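Long-range contacts in gamma-glutamyltranspeptidase (Ggt) (Helicobacter pylori 26695, PDB 5BPK), which probably cleaves the gamma-glutamyl bond of compounds such as glutathione and passes the gamma-glutamyl group to water or an acceptor amine, as an Ntn-family hydrolase: residues E132-K137 with P159-V164; S5-W10 with N165-L170; G55-D60 with M126-D131; E117-P122 with S181-K186. All coordinates share one frame; numbering follows the deposited sequence. Where two conformers were deposited one is given.

In the fold
The four contacts join loops and strands of an Ntn-hydrolase subunit. Contacts 1 and 4 form one polar cluster, their centres about 12 Å apart: Glu136 OE1 makes a 2.9 Å salt bridge to Arg185 NH2, and Val164 N lies 2.9 Å from Asp183 OD2. Contact 2, where the two sheets face each other, meets contact 4 along neighbouring strands and is centred about 16 Å from it. Contact 3 lies across the chain's centre from contacts 2 and 4, but touches contact 1 through Met126. It comes nearest the bound dihydro-oxazole amino acid, about 6 Å from the side chain of Leu56, against about 11 Å for Met161 and about 12 Å for Asn165.

Contact 1 of 4, residues E132-K137 with P159-V164; sequences ELRIEK and PVMGDV. With EDO (1,2-ethanediol), chain C; EDO (1,2-ethanediol), chain R.
Arg134 and Glu136 reach from strand 133-135 and the residue after it to the loop residues Pro159 to Met161, just beyond a beta-alpha-beta crossover: strand 133-135 leads through helix 142-151 to the parallel strand 155-157, and this contact ties together the chain that leaves each strand. Two direct hydrogen bonds carry the polar part. Arg134 NH2 donates to Pro159 O at 2.9 Å, nearly straight (169°) and in the guanidinium plane, although it is tilted out of the plane of the carbonyl. Met161 N donates to the anti lone pair of Glu136 OE2 at 2.8 Å, while Glu136 OE1 receives Arg123 N; an acid suits this position because it accepts two backbone N-H groups and pairs its charge with Arg185. A water accepts from Arg134 NE and lies within hydrogen-bonding reach of Pro159 O and Ile135 O, adding a water-mediated link beside the direct bonds.

The apolar part belongs to Met161. Its side chain and that of Arg134 slide past each other in opposite directions, Met161 CG lying over one face of the guanidinium, 3.5 Å from Arg134 NE. With Arg134 CG anti to the backbone N (chi1 169°) and the chain extended, the long aliphatic part runs beside the sulfur, SD standing 3.6 Å from Arg134 CD. The flexible, unbranched methionine then bends at its last torsion, bringing CE within 4.0 Å of Glu136 CG.

Contact 2 of 4, residues S5-W10 with N165-L170; sequences SVADRW and NAIQVL
The flat peptide carbonyl of Asn165 is met from above its plane by the hydroxyl of Ser5: OG donates to O at 2.7 Å, 36° out of that plane. The other flat group, the Trp10 indole beyond the strand, has Asp8 OD2 in plane at its edge and, in one of two Arg9 conformers, Arg9 CG over one face. Strands 5-8 and 166-170 belong to two different antiparallel sheets, which face each other as in the stacked sheets of the Ntn-hydrolase sandwich; their axes come within 6.7 Å and run 26° apart.

Small residues on strand 5-8 permit this close approach. Ser5 and Ala7 both point toward the other sheet, and the serine satisfies a buried carbonyl. Its OG also bonds to the imidazole of His3, and Asn165 ND2 bonds to His3 O and to Ser43 OG of the accompanying Ggt chain. Within its own sheet strand 5-8 pairs antiparallel with a strand of that chain.

In the middle, Ile167 CG1 lies anti to the carbonyl carbon (chi1 -61°), and CD1 rests against the backbone of the facing strand, 3.5 Å from Ser5 O and 3.6 Å from Ala7 N. Val169 CG2 meets Ala7 CB at 4.3 Å.

Contact 3 of 4, residues G55-D60 with M126-D131; sequences GLVGGD and MQWLPD. With EDO (1,2-ethanediol), chain Q.
Val57 and Trp128 make the tight part of this contact, which sets two loops side by side, one of them folded into a classic gamma turn. Val57 CG2 comes to the edge of the indole, near its plane, 3.8 Å from Trp128 CZ3, and the two side chains cross at about a right angle. A branched valine pointing toward the other loop suits the narrow rim of the ring. Trp128 is the middle residue of the turn, with phi 75° and psi -59°, and Leu129 N closes it by bonding to Gln127 O at 2.8 Å. Leu129 then folds back so that its CG lies 3.8 Å above the centre of the indole, covering one face.

The other half is looser. Gln127 points toward the other loop, but its NE2 stays 3.7 Å from Gly55 O, without a hydrogen bond. Neighbours hold the amide instead: OE1 receives His125 NE2 and Ser95 OG, while NE2 also donates to Tyr54 O, the carbonyl of a ligand-pocket residue, so the contact borders the wall of that pocket. Gly55 has positive phi, and a CB there would lie about 3.3 Å from Gln127 NE2. Toward solvent lie Leu129 and Pro130, and a 1,2-ethanediol bonds to Leu56 O. The accompanying Ggt chain packs on Leu56 through Arg326. Within the turn, Gln127 NE2 reaches Leu129 O at 3.0 Å, almost straight (166°).

Contact 4 of 4, residues E117-P122 with S181-K186; sequences EAVSAP and STDPRK. With EDO (1,2-ethanediol), chain S; EDO (1,2-ethanediol), chain F; EDO (1,2-ethanediol), chain H.
Arg185 turns its guanidinium to the carbonyls where helix 115-120 ends, and the acid that steadies it, Asp183, opens an Asx turn: Asp183 OD1 accepts the backbone N of Arg185, two residues on, at 3.0 Å. The helix has no further N-H groups to offer its last carbonyls, so an arginine with several donors is well chosen. NH1 gives one bond to Val119 O at 2.9 Å, rather bent (142°), and another to Asp183 OD1, also 2.9 Å and forming a salt bridge in the guanidinium plane. NH2 donates to Ala121 O at 2.9 Å, approaching from above the carbonyl plane, and its charge has a second partner in Glu136. With Arg185 CG anti to the carbonyl carbon and the chain extended as far as NE, chi4 of 80° swings the NH groups toward the helix end.

Asp183 is satisfied on both oxygens. OD1 takes the two donors of Arg185, and OD2 takes Val164 N and a salt bridge from Arg123, an arrangement that would probably keep the carboxylate ionised. Ser181 OG donates to Thr182 O, on a lone pair, and in turn accepts from a 1,2-ethanediol.

Val119 and Pro184 supply the apolar part, Pro184 CD lying 4.3 Å from Val119 CG1. The same CG1 lies 3.7 Å from Asp183 CG and 3.4 Å from Thr182 O.

Contact 1 of 4, residues E132-K137 with P159-V164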
loop_
_atom_site.group_PDB
_atom_site.type_symbol
_atom_site.label_atom_id
_atom_site.label_comp_id
_atom_site.label_asym_id
_atom_site.label_seq_id
_atom_site.Cartn_x
_atom_site.Cartn_y
_atom_site.Cartn_z
ATOM N N GLU B 132 -3.574 -22.045 4.119
ATOM C CA GLU B 132 -3.457 -21.919 5.575
ATOM C C GLU B 132 -4.308 -20.748 6.049
ATOM O O GLU B 132 -4.519 -19.783 5.314
ATOM C CB GLU B 132 -1.996 -21.703 5.984
ATOM C CG GLU B 132 -1.412 -20.347 5.596
ATOM C CD GLU B 132 0.076 -20.198 5.882
ATOM O OE1 GLU B 132 0.795 -21.224 6.034
ATOM O OE2 GLU B 132 0.540 -19.028 5.930
ATOM N N LEU B 133 -4.798 -20.843 7.280
ATOM C CA LEU B 133 -5.471 -19.708 7.914
ATOM C C LEU B 133 -4.455 -19.074 8.853
ATOM O O LEU B 133 -4.130 -19.623 9.911
ATOM C CB LEU B 133 -6.743 -20.139 8.661
ATOM C CG LEU B 133 -7.596 -19.004 9.270
ATOM C CD1 LEU B 133 -8.159 -18.066 8.176
ATOM C CD2 LEU B 133 -8.736 -19.634 10.077
ATOM N N ARG B 134 -3.934 -17.929 8.437
ATOM C CA ARG B 134 -2.926 -17.212 9.192
ATOM C C ARG B 134 -3.607 -16.360 10.257
ATOM O O ARG B 134 -4.557 -15.628 9.958
ATOM C CB ARG B 134 -2.097 -16.344 8.239
ATOM C CG ARG B 134 -1.191 -15.352 8.910
ATOM C CD ARG B 134 -0.326 -14.625 7.930
ATOM N NE ARG B 134 0.587 -13.731 8.637
ATOM C CZ ARG B 134 1.693 -13.196 8.125
ATOM N NH1 ARG B 134 2.039 -13.443 6.866
ATOM N NH2 ARG B 134 2.462 -12.407 8.880
ATOM N N ILE B 135 -3.117 -16.474 11.489
ATOM C CA ILE B 135 -3.617 -15.692 12.619
ATOM C C ILE B 135 -2.473 -14.972 13.345
ATOM O O ILE B 135 -1.288 -15.215 13.062
ATOM C CB ILE B 135 -4.440 -16.588 13.592
ATOM C CG1 ILE B 135 -3.559 -17.631 14.289
ATOM C CG2 ILE B 135 -5.559 -17.270 12.831
ATOM C CD1 ILE B 135 -4.174 -18.197 15.536
ATOM N N GLU B 136 -2.841 -14.118 14.298
ATOM C CA GLU B 136 -1.886 -13.380 15.134
ATOM C C GLU B 136 -1.882 -13.941 16.538
ATOM O O GLU B 136 -2.877 -14.516 16.995
ATOM C CB GLU B 136 -2.234 -11.881 15.161
ATOM C CG GLU B 136 -2.208 -11.237 13.775
ATOM C CD GLU B 136 -2.650 -9.796 13.770
ATOM O OE1 GLU B 136 -3.657 -9.453 14.456
ATOM O OE2 GLU B 136 -1.969 -8.982 13.088
ATOM N N LYS B 137 -0.762 -13.754 17.233
ATOM C CA LYS B 137 -0.622 -14.265 18.594
ATOM C C LYS B 137 -1.729 -13.680 19.476
ATOM O O LYS B 137 -2.026 -12.492 19.395
ATOM C CB LYS B 137 0.758 -13.933 19.153
ATOM C CG LYS B 137 1.108 -14.711 20.423
ATOM C CD LYS B 137 2.589 -14.614 20.800
ATOM C CE LYS B 137 3.038 -13.179 20.976
ATOM N NZ LYS B 137 4.342 -13.035 21.690
ATOM N N PRO B 159 3.737 -13.500 12.356
ATOM C CA PRO B 159 3.863 -12.124 12.844
ATOM C C PRO B 159 2.656 -11.253 12.529
ATOM O O PRO B 159 1.907 -11.546 11.605
ATOM C CB PRO B 159 5.124 -11.621 12.138
ATOM C CG PRO B 159 5.955 -12.871 11.953
ATOM C CD PRO B 159 4.965 -13.960 11.683
ATOM N N VAL B 160 2.480 -10.178 13.290
ATOM C CA VAL B 160 1.341 -9.305 13.083
ATOM C C VAL B 160 1.305 -8.767 11.656
ATOM O O VAL B 160 2.347 -8.506 11.032
ATOM C CB VAL B 160 1.258 -8.149 14.133
ATOM C CG1 VAL B 160 0.952 -8.702 15.496
ATOM C CG2 VAL B 160 2.515 -7.265 14.124
ATOM N N MET B 161 0.081 -8.555 11.184
ATOM C CA MET B 161 -0.202 -8.192 9.817
ATOM C C MET B 161 -0.713 -6.767 9.739
ATOM O O MET B 161 -1.732 -6.452 10.337
ATOM C CB MET B 161 -1.290 -9.107 9.277
ATOM C CG MET B 161 -0.859 -10.527 9.047
ATOM S SD MET B 161 -2.197 -11.541 8.416
ATOM C CE MET B 161 -3.166 -11.805 9.918
ATOM N N GLY B 162 -0.013 -5.920 8.995
ATOM C CA GLY B 162 -0.538 -4.615 8.620
ATOM C C GLY B 162 -0.103 -3.463 9.493
ATOM O O GLY B 162 0.494 -3.645 10.562
ATOM N N ASP B 163 -0.452 -2.264 9.036
ATOM C CA ASP B 163 -0.200 -1.029 9.779
ATOM C C ASP B 163 -1.191 0.015 9.265
ATOM O O ASP B 163 -0.899 0.813 8.383
ATOM C CB ASP B 163 1.254 -0.580 9.624
ATOM C CG ASP B 163 1.555 0.714 10.367
ATOM O OD1 ASP B 163 0.707 1.161 11.166
ATOM O OD2 ASP B 163 2.630 1.289 10.131
ATOM N N VAL B 164 -2.394 -0.055 9.805
ATOM C CA VAL B 164 -3.506 0.755 9.363
ATOM C C VAL B 164 -3.506 2.126 10.030
ATOM O O VAL B 164 -3.409 2.237 11.246
ATOM C CB VAL B 164 -4.839 0.056 9.679
ATOM C CG1 VAL B 164 -6.040 0.952 9.284
ATOM C CG2 VAL B 164 -4.913 -1.313 8.993
HETATM C C1 EDO C . 4.864 -10.179 16.176
HETATM O O1 EDO C . 4.715 -9.735 14.832
HETATM C C2 EDO C . 3.690 -11.085 16.501
HETATM O O2 EDO C . 3.861 -11.706 17.774
HETATM C C1 EDO R . -8.177 -13.251 14.511
HETATM O O1 EDO R . -9.300 -14.068 14.149
HETATM C C2 EDO R . -6.896 -14.092 14.517
HETATM O O2 EDO R . -5.710 -13.323 14.819
HETATM O O HOH W 1 -0.254 -13.171 11.331
#

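Contact 2 of 4, residues S5-W10 with N165-L170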
loop_
_atom_site.group_PDB
_atom_site.type_symbol
_atom_site.label_atom_id
_atom_site.label_comp_id
_atom_site.label_asym_id
_atom_site.label_seq_id
_atom_site.Cartn_x
_atom_site.Cartn_y
_atom_site.Cartn_z
ATOM N N SER B 5 -3.749 8.568 5.687
ATOM C CA SER B 5 -5.140 8.914 5.523
ATOM C C SER B 5 -5.345 10.355 5.969
ATOM O O SER B 5 -4.858 10.749 7.042
ATOM C CB SER B 5 -6.018 7.984 6.366
ATOM O OG SER B 5 -5.978 6.633 5.895
ATOM N N VAL B 6 -6.100 11.115 5.176
ATOM C CA VAL B 6 -6.362 12.516 5.471
ATOM C C VAL B 6 -7.832 12.834 5.211
ATOM O O VAL B 6 -8.393 12.417 4.204
ATOM C CB VAL B 6 -5.497 13.486 4.605
ATOM C CG1 VAL B 6 -5.629 14.916 5.118
ATOM C CG2 VAL B 6 -4.013 13.051 4.564
ATOM N N ALA B 7 -8.438 13.599 6.110
ATOM C CA ALA B 7 -9.789 14.120 5.892
ATOM C C ALA B 7 -9.856 15.539 6.431
ATOM O O ALA B 7 -9.393 15.785 7.556
ATOM C CB ALA B 7 -10.829 13.232 6.558
ATOM N N ASP B 8 -10.391 16.460 5.621
ATOM C CA ASP B 8 -10.453 17.877 5.983
ATOM C C ASP B 8 -11.872 18.326 6.367
ATOM O O ASP B 8 -12.814 17.536 6.340
ATOM C CB ASP B 8 -9.815 18.772 4.901
ATOM C CG ASP B 8 -10.588 18.811 3.594
ATOM O OD1 ASP B 8 -11.825 18.619 3.580
ATOM O OD2 ASP B 8 -9.933 19.069 2.562
ATOM N N ARG B 9 -12.013 19.592 6.746
ATOM C CA ARG B 9 -13.287 20.100 7.257
ATOM C C ARG B 9 -14.356 20.266 6.177
ATOM O O ARG B 9 -15.550 20.328 6.488
ATOM C CB ARG B 9 -13.070 21.432 7.979
ATOM C CG ARG B 9 -12.672 22.589 7.076
ATOM C CD ARG B 9 -12.021 23.705 7.884
ATOM N NE ARG B 9 -12.929 24.306 8.866
ATOM C CZ ARG B 9 -12.588 25.317 9.658
ATOM N NH1 ARG B 9 -13.458 25.815 10.529
ATOM N NH2 ARG B 9 -11.371 25.833 9.577
ATOM N N TRP B 10 -13.933 20.326 4.915
ATOM C CA TRP B 10 -14.857 20.581 3.811
ATOM C C TRP B 10 -15.501 19.330 3.243
ATOM O O TRP B 10 -16.464 19.418 2.491
ATOM C CB TRP B 10 -14.165 21.374 2.700
ATOM C CG TRP B 10 -13.691 22.709 3.193
ATOM C CD1 TRP B 10 -14.458 23.813 3.428
ATOM C CD2 TRP B 10 -12.358 23.063 3.570
ATOM N NE1 TRP B 10 -13.680 24.845 3.890
ATOM C CE2 TRP B 10 -12.384 24.413 3.983
ATOM C CE3 TRP B 10 -11.135 22.383 3.570
ATOM C CZ2 TRP B 10 -11.241 25.081 4.407
ATOM C CZ3 TRP B 10 -10.004 23.048 3.990
ATOM C CH2 TRP B 10 -10.057 24.378 4.400
ATOM N N ASN B 165 -3.597 3.164 9.206
ATOM C CA ASN B 165 -3.883 4.502 9.662
ATOM C C ASN B 165 -5.238 4.850 9.077
ATOM O O ASN B 165 -5.403 4.864 7.855
ATOM C CB ASN B 165 -2.778 5.453 9.223
ATOM C CG ASN B 165 -1.468 5.108 9.870
ATOM O OD1 ASN B 165 -1.372 5.098 11.101
ATOM N ND2 ASN B 165 -0.459 4.783 9.061
ATOM N N ALA B 166 -6.210 5.078 9.951
ATOM C CA ALA B 166 -7.594 5.195 9.538
ATOM C C ALA B 166 -8.316 6.351 10.236
ATOM O O ALA B 166 -7.967 6.740 11.359
ATOM C CB ALA B 166 -8.321 3.880 9.772
ATOM N N ILE B 167 -9.315 6.891 9.544
ATOM C CA ILE B 167 -10.149 7.981 10.045
ATOM C C ILE B 167 -11.609 7.607 9.883
ATOM O O ILE B 167 -11.994 7.032 8.856
ATOM C CB ILE B 167 -9.898 9.310 9.286
ATOM C CG1 ILE B 167 -8.455 9.774 9.443
ATOM C CG2 ILE B 167 -10.865 10.395 9.756
ATOM C CD1 ILE B 167 -8.036 10.878 8.444
ATOM N N GLN B 168 -12.399 7.879 10.924
ATOM C CA GLN B 168 -13.843 7.818 10.841
ATOM C C GLN B 168 -14.399 9.226 11.027
ATOM O O GLN B 168 -13.967 9.970 11.919
ATOM C CB GLN B 168 -14.420 6.857 11.885
ATOM C CG GLN B 168 -15.932 6.700 11.835
ATOM C CD GLN B 168 -16.471 5.795 12.921
ATOM O OE1 GLN B 168 -16.148 5.958 14.097
ATOM N NE2 GLN B 168 -17.316 4.853 12.539
ATOM N N VAL B 169 -15.378 9.578 10.195
ATOM C CA VAL B 169 -15.992 10.902 10.245
ATOM C C VAL B 169 -17.481 10.736 10.539
ATOM O O VAL B 169 -18.181 9.961 9.868
ATOM C CB VAL B 169 -15.792 11.684 8.940
ATOM C CG1 VAL B 169 -16.380 13.076 9.055
ATOM C CG2 VAL B 169 -14.317 11.764 8.587
ATOM N N LEU B 170 -17.956 11.468 11.542
ATOM C CA LEU B 170 -19.366 11.421 11.941
ATOM C C LEU B 170 -19.940 12.828 12.008
ATOM O O LEU B 170 -19.235 13.783 12.373
ATOM C CB LEU B 170 -19.533 10.714 13.292
ATOM C CG LEU B 170 -18.948 9.301 13.396
ATOM C CD1 LEU B 170 -18.969 8.832 14.843
ATOM C CD2 LEU B 170 -19.700 8.328 12.490
#

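Contact 3 of 4, residues G55-D60 with M126-D131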
loop_
_atom_site.group_PDB
_atom_site.type_symbol
_atom_site.label_atom_id
_atom_site.label_comp_id
_atom_site.label_asym_id
_atom_site.label_seq_id
_atom_site.Cartn_x
_atom_site.Cartn_y
_atom_site.Cartn_z
ATOM N N GLY B 55 4.333 -14.609 -1.641
ATOM C CA GLY B 55 3.747 -15.900 -2.011
ATOM C C GLY B 55 2.641 -15.804 -3.049
ATOM O O GLY B 55 1.834 -16.724 -3.204
ATOM N N LEU B 56 2.579 -14.678 -3.750
ATOM C CA LEU B 56 1.599 -14.487 -4.808
ATOM C C LEU B 56 2.157 -15.045 -6.119
ATOM O O LEU B 56 3.368 -14.989 -6.379
ATOM C CB LEU B 56 1.238 -13.005 -4.935
ATOM C CG LEU B 56 0.564 -12.393 -3.705
ATOM C CD1 LEU B 56 0.591 -10.871 -3.800
ATOM C CD2 LEU B 56 -0.863 -12.913 -3.518
ATOM N N VAL B 57 1.260 -15.593 -6.929
ATOM C CA VAL B 57 1.607 -16.211 -8.201
ATOM C C VAL B 57 0.803 -15.609 -9.340
ATOM O O VAL B 57 -0.243 -14.963 -9.139
ATOM C CB VAL B 57 1.348 -17.737 -8.158
ATOM C CG1 VAL B 57 2.342 -18.405 -7.207
ATOM C CG2 VAL B 57 -0.107 -18.032 -7.759
ATOM N N GLY B 58 1.290 -15.842 -10.546
ATOM C CA GLY B 58 0.624 -15.339 -11.728
ATOM C C GLY B 58 1.009 -16.070 -12.983
ATOM O O GLY B 58 1.669 -17.116 -12.943
ATOM N N GLY B 59 0.595 -15.497 -14.102
ATOM C CA GLY B 59 0.860 -16.072 -15.417
ATOM C C GLY B 59 0.953 -14.962 -16.439
ATOM O O GLY B 59 1.795 -14.069 -16.316
ATOM N N ASP B 60 0.071 -14.990 -17.429
ATOM C CA ASP B 60 0.115 -14.017 -18.518
ATOM C C ASP B 60 -0.344 -12.616 -18.111
ATOM O O ASP B 60 0.244 -11.613 -18.518
ATOM C CB ASP B 60 -0.739 -14.504 -19.692
ATOM C CG ASP B 60 -0.073 -15.610 -20.497
ATOM O OD1 ASP B 60 1.170 -15.765 -20.445
ATOM O OD2 ASP B 60 -0.810 -16.306 -21.215
ATOM N N MET B 126 -6.351 -15.480 4.754
ATOM C CA MET B 126 -6.322 -16.614 3.840
ATOM C C MET B 126 -6.042 -16.064 2.445
ATOM O O MET B 126 -6.754 -15.186 1.984
ATOM C CB MET B 126 -7.667 -17.351 3.901
ATOM C CG MET B 126 -8.003 -18.273 2.736
ATOM S SD MET B 126 -6.872 -19.635 2.461
ATOM C CE MET B 126 -7.278 -20.722 3.848
ATOM N N GLN B 127 -4.988 -16.569 1.804
ATOM C CA GLN B 127 -4.629 -16.146 0.440
ATOM C C GLN B 127 -4.544 -17.303 -0.554
ATOM O O GLN B 127 -3.900 -17.177 -1.604
ATOM C CB GLN B 127 -3.327 -15.326 0.429
ATOM C CG GLN B 127 -2.097 -16.037 0.901
ATOM C CD GLN B 127 -0.843 -15.181 0.738
ATOM O OE1 GLN B 127 -0.709 -14.117 1.356
ATOM N NE2 GLN B 127 0.080 -15.639 -0.105
ATOM N N TRP B 128 -5.230 -18.403 -0.230
ATOM C CA TRP B 128 -5.422 -19.559 -1.122
ATOM C C TRP B 128 -4.144 -20.404 -1.229
ATOM O O TRP B 128 -4.157 -21.587 -0.876
ATOM C CB TRP B 128 -6.012 -19.097 -2.471
ATOM C CG TRP B 128 -5.897 -20.025 -3.649
ATOM C CD1 TRP B 128 -6.591 -21.177 -3.866
ATOM C CD2 TRP B 128 -5.057 -19.839 -4.780
ATOM N NE1 TRP B 128 -6.228 -21.722 -5.081
ATOM C CE2 TRP B 128 -5.274 -20.923 -5.652
ATOM C CE3 TRP B 128 -4.125 -18.857 -5.140
ATOM C CZ2 TRP B 128 -4.599 -21.050 -6.867
ATOM C CZ3 TRP B 128 -3.453 -18.989 -6.345
ATOM C CH2 TRP B 128 -3.697 -20.074 -7.190
ATOM N N LEU B 129 -3.045 -19.804 -1.679
ATOM C CA LEU B 129 -1.726 -20.425 -1.579
ATOM C C LEU B 129 -0.814 -19.466 -0.815
ATOM O O LEU B 129 -0.683 -18.314 -1.209
ATOM C CB LEU B 129 -1.129 -20.716 -2.965
ATOM C CG LEU B 129 -1.796 -21.787 -3.819
ATOM C CD1 LEU B 129 -1.090 -21.899 -5.174
ATOM C CD2 LEU B 129 -1.824 -23.137 -3.093
ATOM N N PRO B 130 -0.208 -19.924 0.298
ATOM C CA PRO B 130 -0.366 -21.233 0.901
ATOM C C PRO B 130 -1.777 -21.448 1.429
ATOM O O PRO B 130 -2.483 -20.480 1.747
ATOM C CB PRO B 130 0.643 -21.223 2.057
ATOM C CG PRO B 130 0.871 -19.812 2.366
ATOM C CD PRO B 130 0.659 -19.046 1.098
ATOM N N ASP B 131 -2.176 -22.713 1.497
ATOM C CA ASP B 131 -3.505 -23.082 1.968
ATOM C C ASP B 131 -3.450 -23.202 3.487
ATOM O O ASP B 131 -3.290 -24.289 4.059
ATOM C CB ASP B 131 -3.993 -24.369 1.280
ATOM C CG ASP B 131 -5.418 -24.732 1.648
ATOM O OD1 ASP B 131 -6.015 -24.074 2.536
ATOM O OD2 ASP B 131 -5.955 -25.687 1.049
HETATM C C1 EDO Q . 2.496 -11.990 -7.904
HETATM O O1 EDO Q . 1.528 -11.043 -8.385
HETATM C C2 EDO Q . 3.703 -12.095 -8.826
HETATM O O2 EDO Q . 4.120 -13.467 -8.972
#

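Contact 4 of 4, residues E117-P122 with S181-K186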
loop_
_atom_site.group_PDB
_atom_site.type_symbol
_atom_site.label_atom_id
_atom_site.label_comp_id
_atom_site.label_asym_id
_atom_site.label_seq_id
_atom_site.Cartn_x
_atom_site.Cartn_y
_atom_site.Cartn_z
ATOM N N GLU B 117 -10.734 0.420 18.071
ATOM C CA GLU B 117 -11.065 -0.989 18.260
ATOM C C GLU B 117 -10.961 -1.764 16.936
ATOM O O GLU B 117 -10.378 -2.868 16.879
ATOM C CB GLU B 117 -12.466 -1.126 18.836
ATOM C CG GLU B 117 -12.600 -0.609 20.268
ATOM C CD GLU B 117 -14.053 -0.473 20.724
ATOM O OE1 GLU B 117 -14.944 -0.165 19.898
ATOM O OE2 GLU B 117 -14.302 -0.675 21.923
ATOM N N ALA B 118 -11.516 -1.185 15.875
ATOM C CA ALA B 118 -11.507 -1.829 14.564
ATOM C C ALA B 118 -10.085 -2.092 14.068
ATOM O O ALA B 118 -9.830 -3.117 13.422
ATOM C CB ALA B 118 -12.281 -0.996 13.544
ATOM N N VAL B 119 -9.173 -1.155 14.339
ATOM C CA VAL B 119 -7.764 -1.305 13.950
ATOM C C VAL B 119 -6.967 -2.272 14.859
ATOM O O VAL B 119 -6.198 -3.105 14.365
ATOM C CB VAL B 119 -7.061 0.068 13.872
ATOM C CG1 VAL B 119 -5.541 -0.078 13.696
ATOM C CG2 VAL B 119 -7.662 0.915 12.733
ATOM N N SER B 120 -7.139 -2.158 16.174
ATOM C CA SER B 120 -6.392 -3.007 17.108
ATOM C C SER B 120 -6.822 -4.474 17.067
ATOM O O SER B 120 -6.016 -5.360 17.355
ATOM C CB SER B 120 -6.531 -2.482 18.532
ATOM O OG SER B 120 -5.856 -1.248 18.677
ATOM N N ALA B 121 -8.080 -4.724 16.715
ATOM C CA ALA B 121 -8.644 -6.084 16.736
ATOM C C ALA B 121 -7.751 -7.072 15.984
ATOM O O ALA B 121 -7.267 -6.759 14.882
ATOM C CB ALA B 121 -10.043 -6.098 16.144
ATOM N N PRO B 122 -7.518 -8.256 16.578
ATOM C CA PRO B 122 -6.713 -9.259 15.888
ATOM C C PRO B 122 -7.252 -9.609 14.501
ATOM O O PRO B 122 -8.462 -9.582 14.285
ATOM C CB PRO B 122 -6.806 -10.468 16.819
ATOM C CG PRO B 122 -6.856 -9.837 18.184
ATOM C CD PRO B 122 -7.773 -8.644 17.982
ATOM N N SER B 181 -7.224 6.500 14.168
ATOM C CA SER B 181 -6.418 5.490 14.806
ATOM C C SER B 181 -5.186 5.176 13.978
ATOM O O SER B 181 -5.262 4.987 12.753
ATOM C CB SER B 181 -7.222 4.213 15.063
ATOM O OG SER B 181 -6.472 3.303 15.870
ATOM N N THR B 182 -4.056 5.138 14.674
ATOM C CA THR B 182 -2.861 4.479 14.196
ATOM C C THR B 182 -2.979 2.992 14.566
ATOM O O THR B 182 -3.980 2.550 15.139
ATOM C CB THR B 182 -1.601 5.105 14.798
ATOM O OG1 THR B 182 -1.680 5.055 16.219
ATOM C CG2 THR B 182 -1.459 6.561 14.355
ATOM N N ASP B 183 -1.967 2.214 14.220
ATOM C CA ASP B 183 -2.014 0.779 14.441
ATOM C C ASP B 183 -0.991 0.389 15.507
ATOM O O ASP B 183 0.187 0.720 15.370
ATOM C CB ASP B 183 -1.707 0.058 13.121
ATOM C CG ASP B 183 -2.155 -1.401 13.111
ATOM O OD1 ASP B 183 -2.005 -2.111 14.143
ATOM O OD2 ASP B 183 -2.667 -1.842 12.051
ATOM N N PRO B 184 -1.429 -0.329 16.564
ATOM C CA PRO B 184 -0.450 -0.772 17.563
ATOM C C PRO B 184 0.687 -1.626 16.973
ATOM O O PRO B 184 1.763 -1.708 17.561
ATOM C CB PRO B 184 -1.294 -1.594 18.553
ATOM C CG PRO B 184 -2.593 -1.824 17.911
ATOM C CD PRO B 184 -2.805 -0.682 16.962
ATOM N N ARG B 185 0.461 -2.211 15.797
ATOM C CA ARG B 185 1.448 -3.093 15.154
ATOM C C ARG B 185 2.642 -2.359 14.544
ATOM O O ARG B 185 3.626 -2.989 14.197
ATOM C CB ARG B 185 0.783 -3.913 14.052
ATOM C CG ARG B 185 -0.341 -4.809 14.520
ATOM C CD ARG B 185 -1.169 -5.284 13.351
ATOM N NE ARG B 185 -2.261 -6.167 13.745
ATOM C CZ ARG B 185 -3.421 -5.754 14.243
ATOM N NH1 ARG B 185 -3.648 -4.461 14.445
ATOM N NH2 ARG B 185 -4.361 -6.640 14.539
ATOM N N LYS B 186 2.541 -1.038 14.420
ATOM C CA LYS B 186 3.543 -0.228 13.726
ATOM C C LYS B 186 4.981 -0.585 14.130
ATOM O O LYS B 186 5.826 -0.796 13.260
ATOM C CB LYS B 186 3.270 1.264 13.963
ATOM C CG LYS B 186 4.118 2.225 13.108
ATOM C CD LYS B 186 5.390 2.714 13.805
ATOM C CE LYS B 186 5.114 3.791 14.845
ATOM N NZ LYS B 186 6.338 4.127 15.637
HETATM C C1 EDO S . -5.349 4.446 19.297
HETATM O O1 EDO S . -5.236 3.350 18.362
HETATM C C2 EDO S . -5.577 5.745 18.534
HETATM O O2 EDO S . -4.514 5.994 17.611
HETATM C C1 EDO F . 7.551 -0.156 10.271
HETATM O O1 EDO F . 6.842 1.066 10.517
HETATM C C2 EDO F . 9.046 0.129 10.179
HETATM O O2 EDO F . 9.557 -0.070 8.850
HETATM C C1 EDO H . -4.408 -1.626 23.160
HETATM O O1 EDO H . -3.026 -1.335 23.454
HETATM C C2 EDO H . -4.741 -1.258 21.706
HETATM O O2 EDO H . -5.349 0.051 21.592
#